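Local coordinates for ABC transporter, solute-binding protein (Staphylococcus aureus, PDB 6LKK) that binds glucose 6-phosphate as an extracellular solute-binding protein that acts as a sensor in two-component signal transduction, at residues Q80-E83 / D84-S87; L237-R240 / S241-Q244. One frame throughout, in Å; residues are numbered along the deposited sequence.

Overall arrangement
Contact 1 (80-87) is a loop turn that leads toward strand 92-105. Contact 2 (237-244) joins helix 230-237 to helix 240-250. Both are local contacts, and they follow each other along the chain. Their centres are 14 Å apart and their nearest atoms about 5 Å, so they do not touch. They share neighbours instead: L82 and Q243 both bond to I255. Q243 bonds to strand 92-105, and Q81 does so weakly. Neither contact lines the glucose 6-phosphate pocket. The side chains of Y85 and Q243 each lie about 12 Å from the bound sugar phosphate. The side chain of D216, which binds the ligand, is about 10 Å from that of Y85 and about 9 Å from that of Q243.

Contact 1. Residues Q80-E83 / D84-S87; sequences QQLE and DYRS
R86 reaches back along the loop and holds the carbonyl oxygen of Q81 from the side. Two nitrogens share this one acceptor. R86 NE is 3.1 Å from Q81 O, and R86 NH2 is 3.0 Å from Q81 O. The oxygen sits at the edge of the guanidinium, in its plane. The two donors meet the carbonyl differently: NH2 lies in the carbonyl plane, whereas NE stands above it. This double grip fixes the rotation of the guanidinium. The side chain gets there by running extended from CG to NE, with CG anti to its own carbonyl carbon (chi1 -66°). On the way R86 CG passes 3.5 Å from L82 O.

E83 lies alongside R86 and points the same way. Its carboxylate is nearly parallel to the guanidinium, with 14° between the planes. E83 OE2 lies over one face, 3.8 Å from R86 NH2. This long salt bridge rests on charge alone, since no N-H points at the oxygen. The other oxygen, OE1, forms a salt bridge with K257.

Residues L82 to Y85 form a type I beta turn, with E83 and D84 at its corners. It is closed by Y85 N donating to L82 O at 3.2 Å. The turn lies in the loop between strands 70-71 and 92-105 of the solute-binding fold. Across it L82 and Y85 run side by side. L82 CB meets the ring edge, 4.0 Å from Y85 CD2, while D84 CB lies over the centre of one face. Y85 also packs on L97, L213 and V215, so the ring ties the turn to strands 92-105 and 213-221.

The Q81 amide stands 73° from the guanidinium plane. One water accepts from S87 N and donates to Q81 OE1, 2.7 Å from that oxygen.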
loop_
_atom_site.group_PDB
_atom_site.type_symbol
_atom_site.label_atom_id
_atom_site.label_comp_id
_atom_site.label_asym_id
_atom_site.label_seq_id
_atom_site.Cartn_x
_atom_site.Cartn_y
_atom_site.Cartn_z
ATOM N N GLN A 80 14.553 6.565 -14.705
ATOM C CA GLN A 80 13.501 6.145 -15.621
ATOM C C GLN A 80 12.114 6.205 -14.996
ATOM O O GLN A 80 11.151 5.746 -15.617
ATOM C CB GLN A 80 13.766 4.721 -16.119
ATOM C CG GLN A 80 14.722 4.631 -17.295
ATOM C CD GLN A 80 16.148 4.970 -16.918
ATOM O OE1 GLN A 80 16.726 5.930 -17.431
ATOM N NE2 GLN A 80 16.729 4.177 -16.026
ATOM N N GLN A 81 11.990 6.755 -13.795
ATOM C CA GLN A 81 10.732 6.725 -13.069
ATOM C C GLN A 81 9.905 7.974 -13.339
ATOM O O GLN A 81 10.433 9.036 -13.682
ATOM C CB GLN A 81 10.984 6.585 -11.569
ATOM C CG GLN A 81 11.593 5.254 -11.199
ATOM C CD GLN A 81 11.710 5.056 -9.707
ATOM O OE1 GLN A 81 11.568 6.001 -8.929
ATOM N NE2 GLN A 81 11.968 3.821 -9.296
ATOM N N LEU A 82 8.591 7.826 -13.183
ATOM C CA LEU A 82 7.675 8.948 -13.321
ATOM C C LEU A 82 8.145 10.124 -12.475
ATOM O O LEU A 82 8.491 9.965 -11.301
ATOM C CB LEU A 82 6.266 8.516 -12.912
ATOM C CG LEU A 82 5.642 7.476 -13.846
ATOM C CD1 LEU A 82 4.415 6.839 -13.214
ATOM C CD2 LEU A 82 5.290 8.109 -15.187
ATOM N N GLU A 83 8.140 11.312 -13.083
ATOM C CA GLU A 83 8.777 12.476 -12.472
ATOM C C GLU A 83 8.141 12.828 -11.132
ATOM O O GLU A 83 8.831 13.275 -10.208
ATOM C CB GLU A 83 8.692 13.671 -13.424
ATOM C CG GLU A 83 9.205 13.407 -14.841
ATOM C CD GLU A 83 10.665 13.766 -15.028
ATOM O OE1 GLU A 83 11.147 13.703 -16.179
ATOM O OE2 GLU A 83 11.333 14.114 -14.033
ATOM N N ASP A 84 6.828 12.640 -11.004
ATOM C CA ASP A 84 6.111 13.115 -9.827
ATOM C C ASP A 84 6.243 12.197 -8.618
ATOM O O ASP A 84 5.882 12.614 -7.513
ATOM C CB ASP A 84 4.625 13.288 -10.151
ATOM C CG ASP A 84 4.368 14.401 -11.145
ATOM O OD1 ASP A 84 5.183 15.345 -11.207
ATOM O OD2 ASP A 84 3.347 14.334 -11.862
ATOM N N TYR A 85 6.745 10.971 -8.787
ATOM C CA TYR A 85 6.661 9.966 -7.733
ATOM C C TYR A 85 8.018 9.382 -7.357
ATOM O O TYR A 85 8.080 8.301 -6.766
ATOM C CB TYR A 85 5.700 8.854 -8.155
ATOM C CG TYR A 85 4.343 9.386 -8.544
ATOM C CD1 TYR A 85 3.528 9.998 -7.605
ATOM C CD2 TYR A 85 3.879 9.284 -9.849
ATOM C CE1 TYR A 85 2.291 10.492 -7.948
ATOM C CE2 TYR A 85 2.637 9.776 -10.203
ATOM C CZ TYR A 85 1.849 10.379 -9.246
ATOM O OH TYR A 85 0.610 10.873 -9.586
ATOM N N ARG A 86 9.106 10.078 -7.664
ATOM C CA ARG A 86 10.419 9.622 -7.231
ATOM C C ARG A 86 10.605 9.874 -5.742
ATOM O O ARG A 86 10.210 10.918 -5.214
ATOM C CB ARG A 86 11.512 10.326 -8.027
ATOM C CG ARG A 86 11.509 9.951 -9.487
ATOM C CD ARG A 86 12.457 10.803 -10.292
ATOM N NE ARG A 86 12.288 10.562 -11.719
ATOM C CZ ARG A 86 13.152 10.943 -12.652
ATOM N NH1 ARG A 86 14.264 11.582 -12.312
ATOM N NH2 ARG A 86 12.907 10.677 -13.927
ATOM N N SER A 87 11.209 8.906 -5.062
ATOM C CA SER A 87 11.432 9.023 -3.630
ATOM C C SER A 87 12.332 10.212 -3.324
ATOM O O SER A 87 13.358 10.414 -3.980
ATOM C CB SER A 87 12.065 7.742 -3.091
ATOM O OG SER A 87 12.516 7.924 -1.762
HETATM O O HOH W 1 12.460 6.635 -6.412
HETATM O O HOH W 2 9.305 13.206 -7.747
#

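Contact 2. Residues L237-R240 / S241-Q244; sequences LTSR and SVQQ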
loop_
_atom_site.group_PDB
_atom_site.type_symbol
_atom_site.label_atom_id
_atom_site.label_comp_id
_atom_site.label_asym_id
_atom_site.label_seq_id
_atom_site.Cartn_x
_atom_site.Cartn_y
_atom_site.Cartn_z
ATOM N N LEU A 237 13.370 -5.776 -9.318
ATOM C CA LEU A 237 12.007 -5.364 -9.002
ATOM C C LEU A 237 11.648 -4.026 -9.637
ATOM O O LEU A 237 10.467 -3.767 -9.901
ATOM C CB LEU A 237 11.824 -5.295 -7.486
ATOM C CG LEU A 237 11.855 -6.641 -6.759
ATOM C CD1 LEU A 237 11.923 -6.431 -5.258
ATOM C CD2 LEU A 237 10.642 -7.479 -7.117
ATOM N N THR A 238 12.637 -3.168 -9.888
ATOM C CA THR A 238 12.397 -1.857 -10.476
ATOM C C THR A 238 12.720 -1.816 -11.963
ATOM O O THR A 238 12.694 -0.735 -12.560
ATOM C CB THR A 238 13.209 -0.791 -9.737
ATOM O OG1 THR A 238 14.606 -1.104 -9.809
ATOM C CG2 THR A 238 12.787 -0.721 -8.278
ATOM N N SER A 239 13.008 -2.963 -12.573
ATOM C CA SER A 239 13.373 -3.019 -13.978
ATOM C C SER A 239 12.136 -2.915 -14.867
ATOM O O SER A 239 11.006 -3.168 -14.441
ATOM C CB SER A 239 14.124 -4.314 -14.287
ATOM O OG SER A 239 13.260 -5.435 -14.223
ATOM N N ARG A 240 12.369 -2.550 -16.129
ATOM C CA ARG A 240 11.263 -2.387 -17.066
ATOM C C ARG A 240 10.516 -3.700 -17.276
ATOM O O ARG A 240 9.283 -3.740 -17.204
ATOM C CB ARG A 240 11.775 -1.845 -18.403
ATOM C CG ARG A 240 10.651 -1.506 -19.390
ATOM C CD ARG A 240 11.144 -1.382 -20.826
ATOM N NE ARG A 240 11.877 -2.571 -21.250
ATOM C CZ ARG A 240 11.316 -3.747 -21.518
ATOM N NH1 ARG A 240 10.003 -3.912 -21.409
ATOM N NH2 ARG A 240 12.075 -4.768 -21.891
ATOM N N SER A 241 11.242 -4.787 -17.548
ATOM C CA SER A 241 10.562 -6.030 -17.905
ATOM C C SER A 241 9.749 -6.569 -16.736
ATOM O O SER A 241 8.640 -7.077 -16.928
ATOM C CB SER A 241 11.571 -7.072 -18.393
ATOM O OG SER A 241 12.465 -7.454 -17.365
ATOM N N VAL A 242 10.271 -6.452 -15.515
ATOM C CA VAL A 242 9.543 -6.951 -14.353
ATOM C C VAL A 242 8.351 -6.053 -14.044
ATOM O O VAL A 242 7.252 -6.537 -13.751
ATOM C CB VAL A 242 10.494 -7.080 -13.150
ATOM C CG1 VAL A 242 9.730 -7.418 -11.879
ATOM C CG2 VAL A 242 11.547 -8.140 -13.435
ATOM N N GLN A 243 8.545 -4.733 -14.103
ATOM C CA GLN A 243 7.426 -3.814 -13.910
ATOM C C GLN A 243 6.342 -4.055 -14.954
ATOM O O GLN A 243 5.146 -4.017 -14.642
ATOM C CB GLN A 243 7.924 -2.371 -13.972
ATOM C CG GLN A 243 8.787 -1.954 -12.786
ATOM C CD GLN A 243 7.985 -1.351 -11.649
ATOM O OE1 GLN A 243 7.088 -0.536 -11.868
ATOM N NE2 GLN A 243 8.310 -1.747 -10.422
ATOM N N GLN A 244 6.747 -4.310 -16.200
ATOM C CA GLN A 244 5.787 -4.600 -17.261
ATOM C C GLN A 244 5.007 -5.874 -16.957
ATOM O O GLN A 244 3.800 -5.951 -17.226
ATOM C CB GLN A 244 6.525 -4.713 -18.595
ATOM C CG GLN A 244 5.642 -4.977 -19.803
ATOM C CD GLN A 244 4.818 -3.769 -20.217
ATOM O OE1 GLN A 244 5.232 -2.627 -20.037
ATOM N NE2 GLN A 244 3.646 -4.021 -20.780
HETATM O O HOH W 3 14.888 -7.497 -15.460
HETATM O O HOH W 4 7.775 -1.929 -20.923
#
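R240 lays one face of its guanidinium over the backbone nitrogen of S241, with R240 CZ 4.1 Å from S241 N. A water sits at the guanidinium edge, in plane. It accepts from R240 NH1 and donates to Q244 OE1, which also accepts from S260 N. The second flat group is the amide of Q243. At its edge NE2 donates to L237 O at 3.0 Å. That bond is almost straight (176°) and lies in both the amide plane and the carbonyl plane.

The motif is a helix N-cap. Helix 230-237 ends, T238 leaves helical geometry, and S239 caps helix 240-250 of this solute-binding fold. S239 OG takes a weak bond from V242 N at 3.4 Å. The same hydroxyl donates to Y236 O and accepts from a water that also bonds S241 OG, so it bridges the two helices. Regular helix bonds begin here, with Q243 N on S239 O at 2.9 Å and Q244 N on R240 O at 2.8 Å.

Q243 turns back over this junction. Its CG is anti to the carbonyl carbon, and a bend at chi2 (-91°) brings the amide round to L237. NE2 also donates to F95 O of strand 92-105, while OE1 accepts from I255 N and bonds S254 OG. The buried amide is thus gripped at both ends, which fixes its rotation. Close to the cap, V242 turns a methyl to the serine hydroxyl, with V242 CG2 3.3 Å from S239 OG.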